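Local atomic coordinates of peptidase M3B, oligoendopeptidase F (Enterococcus faecium, PDB entry 2QR4), a protein that probably hydrolyses peptide bonds in oligopeptides, as a metalloendopeptidase of the M3 family. Residues L15-L29 with L80-E94. Residues are numbered along the deposited sequence; the frame is centred on the assembly and turned at random.
Sequences LSEELKQSEKHKGTL and LFSKVSEAVSWFEPE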
# COMPACT_ATOMS: atom_id res chain seq x y z
N LEU A 15 28.25 -1.81 5.62
CA LEU A 15 27.66 -0.64 5.01
C LEU A 15 27.21 0.37 6.06
O LEU A 15 27.42 1.57 5.88
CB LEU A 15 26.50 -1.04 4.12
CG LEU A 15 26.85 -1.25 2.66
CD1 LEU A 15 28.36 -1.27 2.42
CD2 LEU A 15 26.21 -2.53 2.17
N SER A 16 26.61 -0.11 7.14
CA SER A 16 26.17 0.74 8.26
C SER A 16 27.29 1.52 8.89
O SER A 16 27.12 2.68 9.25
CB SER A 16 25.50 -0.08 9.35
OG SER A 16 24.21 -0.51 8.95
N GLU A 17 28.45 0.89 9.04
CA GLU A 17 29.56 1.58 9.68
C GLU A 17 30.20 2.55 8.70
O GLU A 17 30.48 3.68 9.06
CB GLU A 17 30.59 0.58 10.22
CG GLU A 17 31.87 0.46 9.39
CD GLU A 17 33.02 1.27 9.97
OE1 GLU A 17 34.20 1.04 9.57
OE2 GLU A 17 32.74 2.13 10.84
N GLU A 18 30.42 2.11 7.46
CA GLU A 18 31.02 2.97 6.46
C GLU A 18 30.20 4.25 6.35
O GLU A 18 30.73 5.34 6.13
CB GLU A 18 31.06 2.27 5.10
CG GLU A 18 32.02 2.90 4.11
CD GLU A 18 31.96 2.27 2.72
OE1 GLU A 18 31.17 1.32 2.52
OE2 GLU A 18 32.72 2.72 1.84
N LEU A 19 28.90 4.09 6.53
CA LEU A 19 27.95 5.16 6.36
C LEU A 19 28.21 6.34 7.28
O LEU A 19 27.82 7.46 6.99
CB LEU A 19 26.56 4.62 6.64
CG LEU A 19 25.42 5.33 5.95
CD1 LEU A 19 25.70 5.34 4.47
CD2 LEU A 19 24.14 4.60 6.27
N LYS A 20 28.86 6.07 8.41
CA LYS A 20 29.16 7.11 9.39
C LYS A 20 30.11 8.14 8.81
O LYS A 20 30.11 9.30 9.23
CB LYS A 20 29.73 6.49 10.67
CG LYS A 20 28.69 5.67 11.45
CD LYS A 20 29.33 4.73 12.47
CE LYS A 20 28.26 3.89 13.18
NZ LYS A 20 28.85 2.76 13.96
N GLN A 21 30.89 7.73 7.82
CA GLN A 21 31.84 8.63 7.17
C GLN A 21 31.14 9.63 6.24
O GLN A 21 31.78 10.53 5.70
CB GLN A 21 32.90 7.82 6.41
CG GLN A 21 33.82 7.02 7.33
CD GLN A 21 34.14 5.63 6.80
OE1 GLN A 21 34.58 5.47 5.66
NE2 GLN A 21 33.91 4.61 7.63
N SER A 22 29.84 9.47 6.07
CA SER A 22 29.04 10.42 5.29
C SER A 22 29.13 11.83 5.86
O SER A 22 29.27 12.80 5.12
CB SER A 22 27.58 10.00 5.27
OG SER A 22 26.86 10.76 4.32
N GLU A 23 29.05 11.92 7.18
CA GLU A 23 29.13 13.19 7.87
C GLU A 23 30.35 13.98 7.45
O GLU A 23 30.28 15.19 7.26
CB GLU A 23 29.15 12.96 9.38
CG GLU A 23 28.57 14.11 10.17
CD GLU A 23 27.26 14.60 9.56
OE1 GLU A 23 26.61 13.82 8.84
OE2 GLU A 23 26.90 15.77 9.80
N LYS A 24 31.48 13.28 7.30
CA LYS A 24 32.75 13.90 6.92
C LYS A 24 32.78 14.52 5.53
O LYS A 24 33.55 15.45 5.28
CB LYS A 24 33.89 12.88 7.02
CG LYS A 24 34.37 12.62 8.43
CD LYS A 24 35.84 12.21 8.45
CE LYS A 24 36.35 12.10 9.88
NZ LYS A 24 37.84 12.14 9.95
N HIS A 25 31.98 14.00 4.60
CA HIS A 25 32.01 14.51 3.24
C HIS A 25 31.02 15.64 3.06
O HIS A 25 31.27 16.58 2.31
CB HIS A 25 31.79 13.39 2.23
CG HIS A 25 32.88 12.36 2.25
ND1 HIS A 25 34.16 12.63 1.80
CD2 HIS A 25 32.90 11.08 2.69
CE1 HIS A 25 34.91 11.56 1.95
NE2 HIS A 25 34.17 10.60 2.49
N LYS A 26 29.91 15.56 3.79
CA LYS A 26 28.87 16.56 3.69
C LYS A 26 29.44 17.95 3.95
O LYS A 26 30.23 18.15 4.87
CB LYS A 26 27.73 16.24 4.67
CG LYS A 26 26.61 17.24 4.69
CD LYS A 26 25.42 16.75 5.51
CE LYS A 26 24.36 17.84 5.62
NZ LYS A 26 23.13 17.37 6.30
N GLY A 27 29.06 18.91 3.10
CA GLY A 27 29.49 20.29 3.27
C GLY A 27 30.92 20.60 2.86
O GLY A 27 31.40 21.70 3.13
N THR A 28 31.59 19.65 2.21
CA THR A 28 32.97 19.87 1.77
C THR A 28 33.12 20.12 0.28
O THR A 28 34.20 20.52 -0.18
CB THR A 28 33.87 18.66 2.09
OG1 THR A 28 33.42 17.52 1.34
CG2 THR A 28 33.88 18.35 3.58
N LEU A 29 32.06 19.89 -0.48
CA LEU A 29 32.17 19.93 -1.94
C LEU A 29 32.84 21.17 -2.49
O LEU A 29 33.55 21.10 -3.49
CB LEU A 29 30.81 19.70 -2.61
CG LEU A 29 30.14 18.38 -2.24
CD1 LEU A 29 28.97 18.04 -3.17
CD2 LEU A 29 31.16 17.27 -2.24
N LEU A 80 17.78 -0.89 4.97
CA LEU A 80 19.18 -0.50 4.72
C LEU A 80 19.23 0.47 3.56
O LEU A 80 19.91 1.49 3.64
CB LEU A 80 20.02 -1.72 4.35
CG LEU A 80 21.49 -1.90 4.76
CD1 LEU A 80 22.23 -2.50 3.60
CD2 LEU A 80 22.16 -0.63 5.21
N PHE A 81 18.52 0.16 2.49
CA PHE A 81 18.52 0.99 1.28
C PHE A 81 18.01 2.40 1.57
O PHE A 81 18.67 3.38 1.22
CB PHE A 81 17.69 0.35 0.18
CG PHE A 81 17.95 0.92 -1.18
CD1 PHE A 81 19.25 1.06 -1.65
CD2 PHE A 81 16.90 1.32 -1.99
CE1 PHE A 81 19.50 1.59 -2.91
CE2 PHE A 81 17.15 1.85 -3.25
CZ PHE A 81 18.44 1.98 -3.72
N SER A 82 16.85 2.50 2.21
CA SER A 82 16.33 3.81 2.60
C SER A 82 17.25 4.53 3.57
O SER A 82 17.44 5.73 3.46
CB SER A 82 14.90 3.73 3.16
OG SER A 82 14.78 2.70 4.12
N LYS A 83 17.86 3.79 4.48
CA LYS A 83 18.77 4.41 5.43
C LYS A 83 19.97 5.01 4.69
O LYS A 83 20.36 6.15 4.96
CB LYS A 83 19.24 3.41 6.48
CG LYS A 83 20.17 4.04 7.50
CD LYS A 83 20.47 3.14 8.68
CE LYS A 83 21.63 2.20 8.39
NZ LYS A 83 21.95 1.34 9.56
N VAL A 84 20.54 4.25 3.76
CA VAL A 84 21.66 4.70 2.94
C VAL A 84 21.26 5.85 2.01
O VAL A 84 21.96 6.85 1.92
CB VAL A 84 22.24 3.52 2.10
CG1 VAL A 84 23.16 4.04 1.02
CG2 VAL A 84 22.98 2.56 3.00
N SER A 85 20.14 5.70 1.31
CA SER A 85 19.65 6.73 0.41
C SER A 85 19.42 8.02 1.16
O SER A 85 19.77 9.09 0.68
CB SER A 85 18.33 6.30 -0.24
OG SER A 85 18.54 5.22 -1.13
N GLU A 86 18.84 7.91 2.34
CA GLU A 86 18.59 9.08 3.15
C GLU A 86 19.91 9.73 3.57
O GLU A 86 20.06 10.96 3.50
CB GLU A 86 17.74 8.73 4.38
CG GLU A 86 17.21 9.96 5.13
CD GLU A 86 18.30 10.67 5.93
OE1 GLU A 86 19.27 10.00 6.35
OE2 GLU A 86 18.19 11.90 6.14
N ALA A 87 20.86 8.92 4.01
CA ALA A 87 22.11 9.43 4.56
C ALA A 87 22.98 10.13 3.51
O ALA A 87 23.89 10.88 3.84
CB ALA A 87 22.88 8.31 5.25
N VAL A 88 22.66 9.89 2.25
CA VAL A 88 23.48 10.31 1.12
C VAL A 88 22.69 11.31 0.26
O VAL A 88 23.14 11.75 -0.81
CB VAL A 88 23.92 9.03 0.36
CG1 VAL A 88 23.38 8.94 -1.08
CG2 VAL A 88 25.41 8.81 0.46
N SER A 89 21.53 11.70 0.76
CA SER A 89 20.62 12.59 0.03
C SER A 89 21.08 14.05 -0.04
O SER A 89 20.53 14.82 -0.82
CB SER A 89 19.21 12.51 0.63
OG SER A 89 19.19 12.95 1.98
N TRP A 90 22.06 14.44 0.77
CA TRP A 90 22.58 15.81 0.73
C TRP A 90 23.44 16.03 -0.51
O TRP A 90 23.71 17.17 -0.92
CB TRP A 90 23.40 16.10 1.98
CG TRP A 90 24.49 15.09 2.15
CD1 TRP A 90 24.44 13.95 2.92
CD2 TRP A 90 25.77 15.10 1.53
NE1 TRP A 90 25.62 13.27 2.82
CE2 TRP A 90 26.45 13.94 1.97
CE3 TRP A 90 26.42 15.98 0.65
CZ2 TRP A 90 27.75 13.63 1.54
CZ3 TRP A 90 27.71 15.67 0.23
CH2 TRP A 90 28.36 14.50 0.68
N PHE A 91 23.86 14.93 -1.12
CA PHE A 91 24.90 14.92 -2.14
C PHE A 91 24.61 15.73 -3.41
O PHE A 91 25.38 16.64 -3.76
CB PHE A 91 25.27 13.46 -2.46
CG PHE A 91 26.30 13.31 -3.52
CD1 PHE A 91 27.55 13.86 -3.38
CD2 PHE A 91 26.02 12.59 -4.66
CE1 PHE A 91 28.51 13.72 -4.37
CE2 PHE A 91 26.97 12.43 -5.65
CZ PHE A 91 28.22 13.00 -5.50
N GLU A 92 23.51 15.44 -4.10
CA GLU A 92 23.16 16.16 -5.33
C GLU A 92 22.79 17.64 -5.12
O GLU A 92 23.19 18.52 -5.89
CB GLU A 92 22.06 15.43 -6.09
CG GLU A 92 22.42 13.99 -6.45
CD GLU A 92 21.45 13.37 -7.47
OE1 GLU A 92 20.43 14.00 -7.83
OE2 GLU A 92 21.72 12.23 -7.91
N PRO A 93 21.97 17.93 -4.10
CA PRO A 93 21.75 19.31 -3.70
C PRO A 93 23.06 20.06 -3.48
O PRO A 93 23.18 21.21 -3.91
CB PRO A 93 20.96 19.18 -2.39
CG PRO A 93 20.19 17.89 -2.59
CD PRO A 93 21.15 16.99 -3.31
N GLU A 94 24.03 19.43 -2.82
CA GLU A 94 25.29 20.14 -2.56
C GLU A 94 26.15 20.30 -3.80
O GLU A 94 26.80 21.32 -3.98
CB GLU A 94 26.09 19.51 -1.43
CG GLU A 94 25.53 19.80 -0.07
CD GLU A 94 26.56 19.64 1.03
OE1 GLU A 94 26.13 19.58 2.21
OE2 GLU A 94 27.79 19.58 0.72
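Residues 15-29 and 80-94 run side by side in the same chain direction, Leu19 facing Val84 with 7.2 Å between their CA atoms. Lys83, bent at its third torsion, reaches across to give a hydrogen bond from NZ to Ser16 OG, 3.0 Å long. One turn further on, Leu19 lays both methyls against Val84 CG2 and Ala87 CB, CD2 lying 4.0 Å from Val84 CG2. Ser22 OG then donates to Ala87 O from above the carbonyl plane, 41° out of it, where helix 68-87 ends. The contact joins helix 4-18 and the short, weakly bonded helix 22-25 to helix 68-87, the type I turn Val88-Phe91 and helix 91-95 in a largely helical fold; helix 33-63 covers Leu15 and Leu29. Lys26 lies over one face of the Trp90 indole, its CA 3.6 Å from the centroid of the six-membered ring and 8° off the normal, a CH-pi contact. With CG anti to the backbone N (chi1 178°), the extended Lys26 chain continues across the indole toward CD1. In the type II turn His25-Thr28, Gly27 N donates a hydrogen bond to the syn lone pair of Glu94 OE2 (2.8 Å), while Leu29 CD1 packs 3.7 Å from Glu94 CB and meets the indole edge near Trp90 CZ3.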